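Local coordinates for methyltransferase (PDB 3GIW), which probably transfers methyl groups from S-adenosylmethionine to a substrate not yet identified, using a Rossmann-like fold that binds S-adenosyl-L-homocysteine, at residues A[81-87]-A[107-112]; A[93-97]-A[123-127]; A[170-175]-A[222-227]. One frame throughout, in Å; residues are numbered along the deposited sequence.

Contact 1: residues A[81-87]-A[107-112]; sequences QFLDIGT and RVVYVD
Strands 81-85 and 107-112 run parallel, 4.7 Å apart at closest approach, their N-to-C directions 8° apart, pairing Gln81 with Arg107 through Ile85 with Val111. Phe82 N donates to Arg107 O (2.9 Å), Val109 N to Phe82 O (2.9 Å) and Asp84 N to Val109 O (2.9 Å); Val111 N to Asp84 O (3.0 Å) is weak. Beyond Ile85 the chain turns: Gly86 adopts phi/psi 85/53, where a CB would clash with the preceding carbonyl, and both Gly86 N (2.8 Å) and Thr87 N (3.0 Å) reach Val111 O. Thr87 (m) folds its OG1 back, accepting from Val111 N (3.2 Å) and donating to Asp84 OD2 (2.9 Å), beside the Tyr110 ring edge; Asp84 OD1 bonds Thr165 OG1.

On the face of Leu83, Ile85, Val109 and Val111, beta-branched valines make compact bumps: Val111 CG2 nestles between Leu83 CD1 (3.9 Å) and Ile85 CD1 (4.0 Å), while Val109 CG1 meets Leu83 CD1 (3.9 Å). On the other face, Val108 CG2 fits against Phe82 CB (4.1 Å). These are the strands of the first beta-alpha-beta unit of a Rossmann-like methyltransferase, ending at S-adenosylhomocysteine-binding Asp112. Helix 95-102 packs on Phe82, Val108 and Tyr110; strands 163-167 and 132-137 flank the pair.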
# COMPACT_ATOMS: atom_id res chain seq x y z
N GLN A 81 -12.82 10.49 -0.50
CA GLN A 81 -12.46 9.98 0.82
C GLN A 81 -11.62 8.72 0.66
O GLN A 81 -11.97 7.82 -0.10
CB GLN A 81 -13.72 9.60 1.60
CG GLN A 81 -14.70 10.76 1.80
CD GLN A 81 -15.75 10.43 2.82
OE1 GLN A 81 -15.83 11.08 3.88
NE2 GLN A 81 -16.56 9.39 2.52
N PHE A 82 -10.52 8.65 1.42
CA PHE A 82 -9.58 7.54 1.33
C PHE A 82 -9.20 7.06 2.73
O PHE A 82 -8.95 7.89 3.62
CB PHE A 82 -8.29 7.99 0.59
CG PHE A 82 -8.54 8.44 -0.81
CD1 PHE A 82 -9.11 9.69 -1.08
CD2 PHE A 82 -8.24 7.60 -1.88
CE1 PHE A 82 -9.38 10.12 -2.39
CE2 PHE A 82 -8.53 8.03 -3.18
CZ PHE A 82 -9.08 9.26 -3.43
N LEU A 83 -9.11 5.74 2.88
CA LEU A 83 -8.61 5.07 4.06
C LEU A 83 -7.41 4.21 3.64
O LEU A 83 -7.58 3.20 2.97
CB LEU A 83 -9.71 4.21 4.69
CG LEU A 83 -9.33 3.43 5.94
CD1 LEU A 83 -8.64 4.25 7.03
CD2 LEU A 83 -10.56 2.69 6.54
N ASP A 84 -6.22 4.62 4.06
CA ASP A 84 -4.97 4.01 3.62
C ASP A 84 -4.38 3.18 4.74
O ASP A 84 -3.99 3.69 5.81
CB ASP A 84 -3.98 5.11 3.23
CG ASP A 84 -2.70 4.57 2.59
OD1 ASP A 84 -2.76 3.67 1.73
OD2 ASP A 84 -1.60 5.12 2.91
N ILE A 85 -4.32 1.87 4.52
CA ILE A 85 -3.91 0.91 5.54
C ILE A 85 -2.47 0.46 5.25
O ILE A 85 -2.21 -0.14 4.21
CB ILE A 85 -4.84 -0.34 5.55
CG1 ILE A 85 -6.30 0.09 5.67
CG2 ILE A 85 -4.39 -1.35 6.65
CD1 ILE A 85 -6.63 0.83 6.90
N GLY A 86 -1.54 0.77 6.15
CA GLY A 86 -0.12 0.48 5.90
C GLY A 86 0.56 1.58 5.09
O GLY A 86 1.18 1.35 4.07
N THR A 87 0.42 2.81 5.58
CA THR A 87 0.89 4.00 4.87
C THR A 87 2.43 4.02 4.60
O THR A 87 2.88 4.48 3.52
CB THR A 87 0.49 5.25 5.66
OG1 THR A 87 -0.95 5.30 5.69
CG2 THR A 87 1.09 6.58 5.03
N ARG A 107 -10.63 14.00 1.72
CA ARG A 107 -10.34 13.59 3.09
C ARG A 107 -9.57 12.26 3.09
O ARG A 107 -9.93 11.36 2.32
CB ARG A 107 -11.65 13.38 3.85
CG ARG A 107 -12.58 14.58 3.86
CD ARG A 107 -13.99 14.17 4.24
NE ARG A 107 -14.81 15.34 4.60
CZ ARG A 107 -16.11 15.30 4.89
NH1 ARG A 107 -16.79 14.16 4.88
NH2 ARG A 107 -16.74 16.42 5.20
N VAL A 108 -8.53 12.15 3.92
CA VAL A 108 -7.69 10.94 3.95
C VAL A 108 -7.35 10.60 5.39
O VAL A 108 -6.95 11.47 6.18
CB VAL A 108 -6.37 11.13 3.16
CG1 VAL A 108 -5.53 9.88 3.20
CG2 VAL A 108 -6.68 11.59 1.73
N VAL A 109 -7.56 9.33 5.74
CA VAL A 109 -7.07 8.79 7.01
C VAL A 109 -5.93 7.81 6.66
O VAL A 109 -6.13 6.86 5.92
CB VAL A 109 -8.14 8.07 7.83
CG1 VAL A 109 -7.58 7.37 9.08
CG2 VAL A 109 -9.24 9.04 8.22
N TYR A 110 -4.76 8.04 7.28
CA TYR A 110 -3.61 7.18 7.15
C TYR A 110 -3.43 6.30 8.39
O TYR A 110 -3.69 6.76 9.53
CB TYR A 110 -2.41 8.06 7.04
CG TYR A 110 -2.27 8.92 5.81
CD1 TYR A 110 -1.86 8.37 4.62
CD2 TYR A 110 -2.44 10.30 5.87
CE1 TYR A 110 -1.58 9.17 3.50
CE2 TYR A 110 -2.20 11.12 4.75
CZ TYR A 110 -1.75 10.55 3.54
OH TYR A 110 -1.45 11.30 2.42
N VAL A 111 -2.95 5.08 8.20
CA VAL A 111 -2.82 4.12 9.28
C VAL A 111 -1.53 3.32 9.13
O VAL A 111 -1.20 2.85 8.06
CB VAL A 111 -4.01 3.10 9.24
CG1 VAL A 111 -3.93 2.14 10.42
CG2 VAL A 111 -5.36 3.85 9.19
N ASP A 112 -0.74 3.21 10.20
CA ASP A 112 0.41 2.30 10.20
C ASP A 112 0.66 1.82 11.63
O ASP A 112 0.12 2.39 12.59
CB ASP A 112 1.70 2.97 9.62
CG ASP A 112 2.67 1.97 8.98
OD1 ASP A 112 3.46 1.32 9.68
OD2 ASP A 112 2.69 1.85 7.75

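Contact 2: residues A[93-97]-A[123-127]; sequences PNLHE and GLLAS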
# COMPACT_ATOMS: atom_id res chain seq x y z
N PRO A 93 4.94 12.62 -3.94
CA PRO A 93 3.70 13.09 -3.33
C PRO A 93 3.01 12.02 -2.50
O PRO A 93 2.94 10.84 -2.88
CB PRO A 93 2.85 13.45 -4.55
CG PRO A 93 3.26 12.47 -5.56
CD PRO A 93 4.74 12.28 -5.36
N ASN A 94 2.48 12.44 -1.36
CA ASN A 94 1.70 11.51 -0.54
C ASN A 94 0.30 11.39 -1.14
O ASN A 94 -0.13 12.23 -1.95
CB ASN A 94 1.61 12.01 0.89
CG ASN A 94 2.90 11.85 1.64
OD1 ASN A 94 3.35 10.73 1.88
ND2 ASN A 94 3.50 12.98 2.03
N LEU A 95 -0.39 10.33 -0.72
CA LEU A 95 -1.72 10.02 -1.23
C LEU A 95 -2.63 11.26 -1.17
O LEU A 95 -3.30 11.60 -2.15
CB LEU A 95 -2.32 8.86 -0.43
CG LEU A 95 -3.58 8.23 -1.01
CD1 LEU A 95 -3.75 6.79 -0.58
CD2 LEU A 95 -4.77 9.01 -0.64
N HIS A 96 -2.68 11.92 -0.02
CA HIS A 96 -3.57 13.09 0.10
C HIS A 96 -3.22 14.27 -0.79
O HIS A 96 -4.09 15.08 -1.13
CB HIS A 96 -3.76 13.56 1.57
CG HIS A 96 -2.68 14.43 2.10
ND1 HIS A 96 -1.49 13.92 2.59
CD2 HIS A 96 -2.61 15.78 2.25
CE1 HIS A 96 -0.73 14.93 3.00
NE2 HIS A 96 -1.38 16.07 2.79
N GLU A 97 -1.94 14.40 -1.11
CA GLU A 97 -1.48 15.51 -1.95
C GLU A 97 -1.99 15.28 -3.38
O GLU A 97 -2.41 16.24 -4.05
CB GLU A 97 0.05 15.62 -1.86
CG GLU A 97 0.49 16.02 -0.46
CD GLU A 97 1.97 15.76 -0.14
OE1 GLU A 97 2.72 15.26 -0.97
OE2 GLU A 97 2.37 16.04 1.00
N GLY A 123 3.81 15.71 8.02
CA GLY A 123 3.56 15.79 6.56
C GLY A 123 2.26 15.15 6.10
O GLY A 123 1.65 15.60 5.14
N LEU A 124 1.85 14.09 6.80
CA LEU A 124 0.56 13.45 6.53
C LEU A 124 -0.60 14.36 6.95
O LEU A 124 -1.67 14.31 6.35
CB LEU A 124 0.46 12.09 7.24
CG LEU A 124 1.55 11.08 6.86
CD1 LEU A 124 1.35 9.82 7.71
CD2 LEU A 124 1.52 10.77 5.37
N LEU A 125 -0.39 15.14 8.01
CA LEU A 125 -1.41 16.00 8.58
C LEU A 125 -1.54 17.38 7.90
O LEU A 125 -2.50 18.13 8.18
CB LEU A 125 -1.14 16.16 10.09
CG LEU A 125 -1.21 14.89 10.95
CD1 LEU A 125 -0.87 15.16 12.42
CD2 LEU A 125 -2.58 14.23 10.82
N ALA A 126 -0.60 17.71 7.02
CA ALA A 126 -0.59 18.99 6.30
C ALA A 126 -1.60 18.98 5.14
O ALA A 126 -1.25 18.70 3.98
CB ALA A 126 0.80 19.30 5.78
N SER A 127 -2.83 19.34 5.48
CA SER A 127 -3.99 19.29 4.58
C SER A 127 -4.27 20.65 3.97
O SER A 127 -3.93 21.68 4.56
CB SER A 127 -5.21 18.83 5.38
OG SER A 127 -6.35 18.72 4.55
O HOH W 1 2.01 17.19 3.11
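A small polar contact ties the start of helix 95-102 to the short, weakly bonded helix 122-125, both packed on the sheet over strand 107-112 and the edge strand 132-137. Its one direct hydrogen bond runs from His96 NE2 to Ala126 O (2.9 Å). Ala126, just after the short helix, is the centre of an inverse gamma turn, and its small side chain suits this exposed bend. With chi1 at 82° (p), the imidazole reaches across the gap, so that Leu124 O lies over one ring face and Gly123 O lies at the edge, 3.3 Å from His96 CE1. Histidine suits the place because its second nitrogen, ND1, bonds Tyr110 OH. In this Rossmann-like fold the two helices belong to successive crossovers, so His96 links neighbouring connections and strand 107-112. Asn94 occupies the N-cap position without making a capping bond; its OD1 instead accepts from Thr91 N. Glu97 folds back to take Asn94 N on OE1 (2.9 Å), while its OE2 receives a water (2.4 Å) that also donates to Gly123 O (2.6 Å). Leu124 CD2 comes within 3.9 Å of Asn94 OD1 as its side chain packs on Tyr110 and Tyr135.

Contact 3: residues A[170-175]-A[222-227]; sequences VHFVLD and MPMRLR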
# COMPACT_ATOMS: atom_id res chain seq x y z
N VAL A 170 -0.04 -6.38 2.33
CA VAL A 170 -0.76 -7.60 2.61
C VAL A 170 0.13 -8.86 2.64
O VAL A 170 -0.19 -9.89 3.31
CB VAL A 170 -1.99 -7.73 1.66
CG1 VAL A 170 -1.62 -8.36 0.32
CG2 VAL A 170 -3.09 -8.52 2.39
N HIS A 171 1.24 -8.82 1.92
CA HIS A 171 2.16 -9.97 1.91
C HIS A 171 2.88 -10.16 3.26
O HIS A 171 3.51 -11.19 3.48
CB HIS A 171 3.16 -9.86 0.76
CG HIS A 171 3.48 -8.45 0.40
ND1 HIS A 171 2.83 -7.77 -0.60
CD2 HIS A 171 4.31 -7.56 0.99
CE1 HIS A 171 3.31 -6.54 -0.67
NE2 HIS A 171 4.21 -6.39 0.29
N PHE A 172 2.76 -9.18 4.16
CA PHE A 172 3.25 -9.33 5.52
C PHE A 172 2.22 -9.94 6.51
O PHE A 172 2.54 -10.18 7.68
CB PHE A 172 3.82 -8.01 6.07
CG PHE A 172 5.01 -7.52 5.31
CD1 PHE A 172 6.22 -8.24 5.36
CD2 PHE A 172 4.93 -6.37 4.55
CE1 PHE A 172 7.33 -7.80 4.65
CE2 PHE A 172 6.04 -5.92 3.81
CZ PHE A 172 7.23 -6.63 3.89
N VAL A 173 1.01 -10.17 6.01
CA VAL A 173 -0.02 -10.93 6.70
C VAL A 173 0.01 -12.36 6.12
O VAL A 173 -0.37 -12.65 4.94
CB VAL A 173 -1.43 -10.31 6.51
CG1 VAL A 173 -2.44 -11.02 7.46
CG2 VAL A 173 -1.45 -8.75 6.73
N LEU A 174 0.39 -13.24 7.00
CA LEU A 174 0.41 -14.68 6.81
C LEU A 174 -0.99 -15.29 7.09
O LEU A 174 -1.84 -14.70 7.82
CB LEU A 174 1.49 -15.29 7.71
CG LEU A 174 3.00 -15.02 7.43
CD1 LEU A 174 3.83 -16.29 7.03
CD2 LEU A 174 3.30 -13.87 6.43
N ASP A 175 -1.17 -16.46 6.48
CA ASP A 175 -2.49 -17.05 6.32
C ASP A 175 -3.25 -17.33 7.61
O ASP A 175 -4.49 -17.28 7.61
CB ASP A 175 -2.39 -18.32 5.47
CG ASP A 175 -2.30 -18.02 3.98
OD1 ASP A 175 -2.66 -16.90 3.54
OD2 ASP A 175 -1.87 -18.94 3.25
N MSE A 222 10.35 -10.97 9.50
CA MSE A 222 9.28 -10.37 8.70
C MSE A 222 8.81 -11.39 7.67
O MSE A 222 8.94 -11.14 6.46
CB MSE A 222 9.78 -9.11 7.98
CG MSE A 222 10.23 -8.00 8.91
SE MSE A 222 11.11 -6.52 8.02
CE MSE A 222 12.85 -7.51 7.68
N PRO A 223 8.21 -12.50 8.13
CA PRO A 223 7.84 -13.50 7.12
C PRO A 223 6.77 -12.98 6.14
O PRO A 223 5.92 -12.14 6.49
CB PRO A 223 7.32 -14.67 7.95
CG PRO A 223 6.83 -14.04 9.21
CD PRO A 223 7.80 -12.90 9.48
N MSE A 224 6.86 -13.45 4.90
CA MSE A 224 5.99 -13.04 3.83
C MSE A 224 5.12 -14.18 3.33
O MSE A 224 5.51 -15.35 3.38
CB MSE A 224 6.83 -12.58 2.65
CG MSE A 224 7.72 -11.41 2.96
SE MSE A 224 8.45 -10.78 1.32
CE MSE A 224 6.90 -9.89 0.66
N ARG A 225 3.96 -13.82 2.82
CA ARG A 225 3.10 -14.71 2.08
C ARG A 225 2.93 -14.11 0.68
O ARG A 225 2.18 -13.15 0.51
CB ARG A 225 1.76 -14.91 2.75
CG ARG A 225 0.80 -15.77 1.94
CD ARG A 225 1.38 -17.18 1.68
NE ARG A 225 0.27 -18.09 1.44
CZ ARG A 225 -0.27 -18.35 0.26
NH1 ARG A 225 0.22 -17.88 -0.86
NH2 ARG A 225 -1.33 -19.16 0.20
N LEU A 226 3.66 -14.65 -0.29
CA LEU A 226 3.54 -14.30 -1.70
C LEU A 226 2.46 -15.14 -2.34
O LEU A 226 2.31 -16.32 -2.01
CB LEU A 226 4.92 -14.41 -2.40
CG LEU A 226 6.00 -13.52 -1.77
CD1 LEU A 226 7.30 -13.79 -2.51
CD2 LEU A 226 5.66 -12.01 -1.77
N ARG A 227 1.71 -14.53 -3.24
CA ARG A 227 0.50 -15.10 -3.79
C ARG A 227 0.49 -15.26 -5.31
O ARG A 227 1.13 -14.46 -6.03
CB ARG A 227 -0.69 -14.23 -3.36
CG ARG A 227 -1.03 -14.36 -1.91
CD ARG A 227 -2.15 -13.42 -1.45
NE ARG A 227 -2.50 -13.72 -0.04
CZ ARG A 227 -1.89 -13.19 1.02
NH1 ARG A 227 -0.93 -12.30 0.90
NH2 ARG A 227 -2.29 -13.54 2.24
O HOH W 2 5.11 -10.64 8.56
O HOH W 3 -3.91 -16.27 0.43
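Two irregular segments meet here in the Rossmann-like fold: a 3-10 turn, Val170 to Phe172, following strand 163-167, and the extended loop 222-227 leading to helix 229-234. The main-chain link is Arg225 N to His171 O (2.7 Å), with Met224 CA also 3.1 Å from that oxygen. One water joins Phe172 O (2.8 Å) and Pro223 O (2.7 Å). His171 bonds Gly201 N through ND1 and an unidentified bound molecule through NE2. Arg227 NH1 and NH2 bond weakly to Val170 O (3.5 Å) and Val173 O (3.4 Å). Apolar packing sets Phe172 CE1 against Met224 CG (4.0 Å), the selenium of this selenomethionine lying obliquely 5.5 Å from the ring centroid in a Met-aromatic contact. Leu174 CD1 meets Pro223 CB (4.0 Å). Charges close the far end: the long Arg225 side chain spans from Asp175 to Glu231, giving it two acidic partners. Arg227's salt bridge to Asp175 is long. Between the two segments the shorter salt bridge is Arg225 NE to Asp175 OD2, at 2.9 Å.

In the fold
Along the chain, contacts 1 and 2 interleave, and contact 3 opens only after both have closed. Contact 1 lies within the parallel part of the mixed sheet; contact 2 sits about 10 Å away, centre to centre, and they touch through Tyr110 and His96. Helix 95-102 connects strands 81-85 and 107-112, so contact 2 borrows the helix of that beta-alpha-beta unit and joins it to the following connection. Contact 3 lies across the chain's centre from contact 2, about 27 Å between centres, and about 20 Å, centre to centre, from contact 1. Yet Ile85 and Val173 both approach Met140, a residue of the S-adenosylhomocysteine site, so contacts 1 and 3 come near that pocket from different parts of the fold.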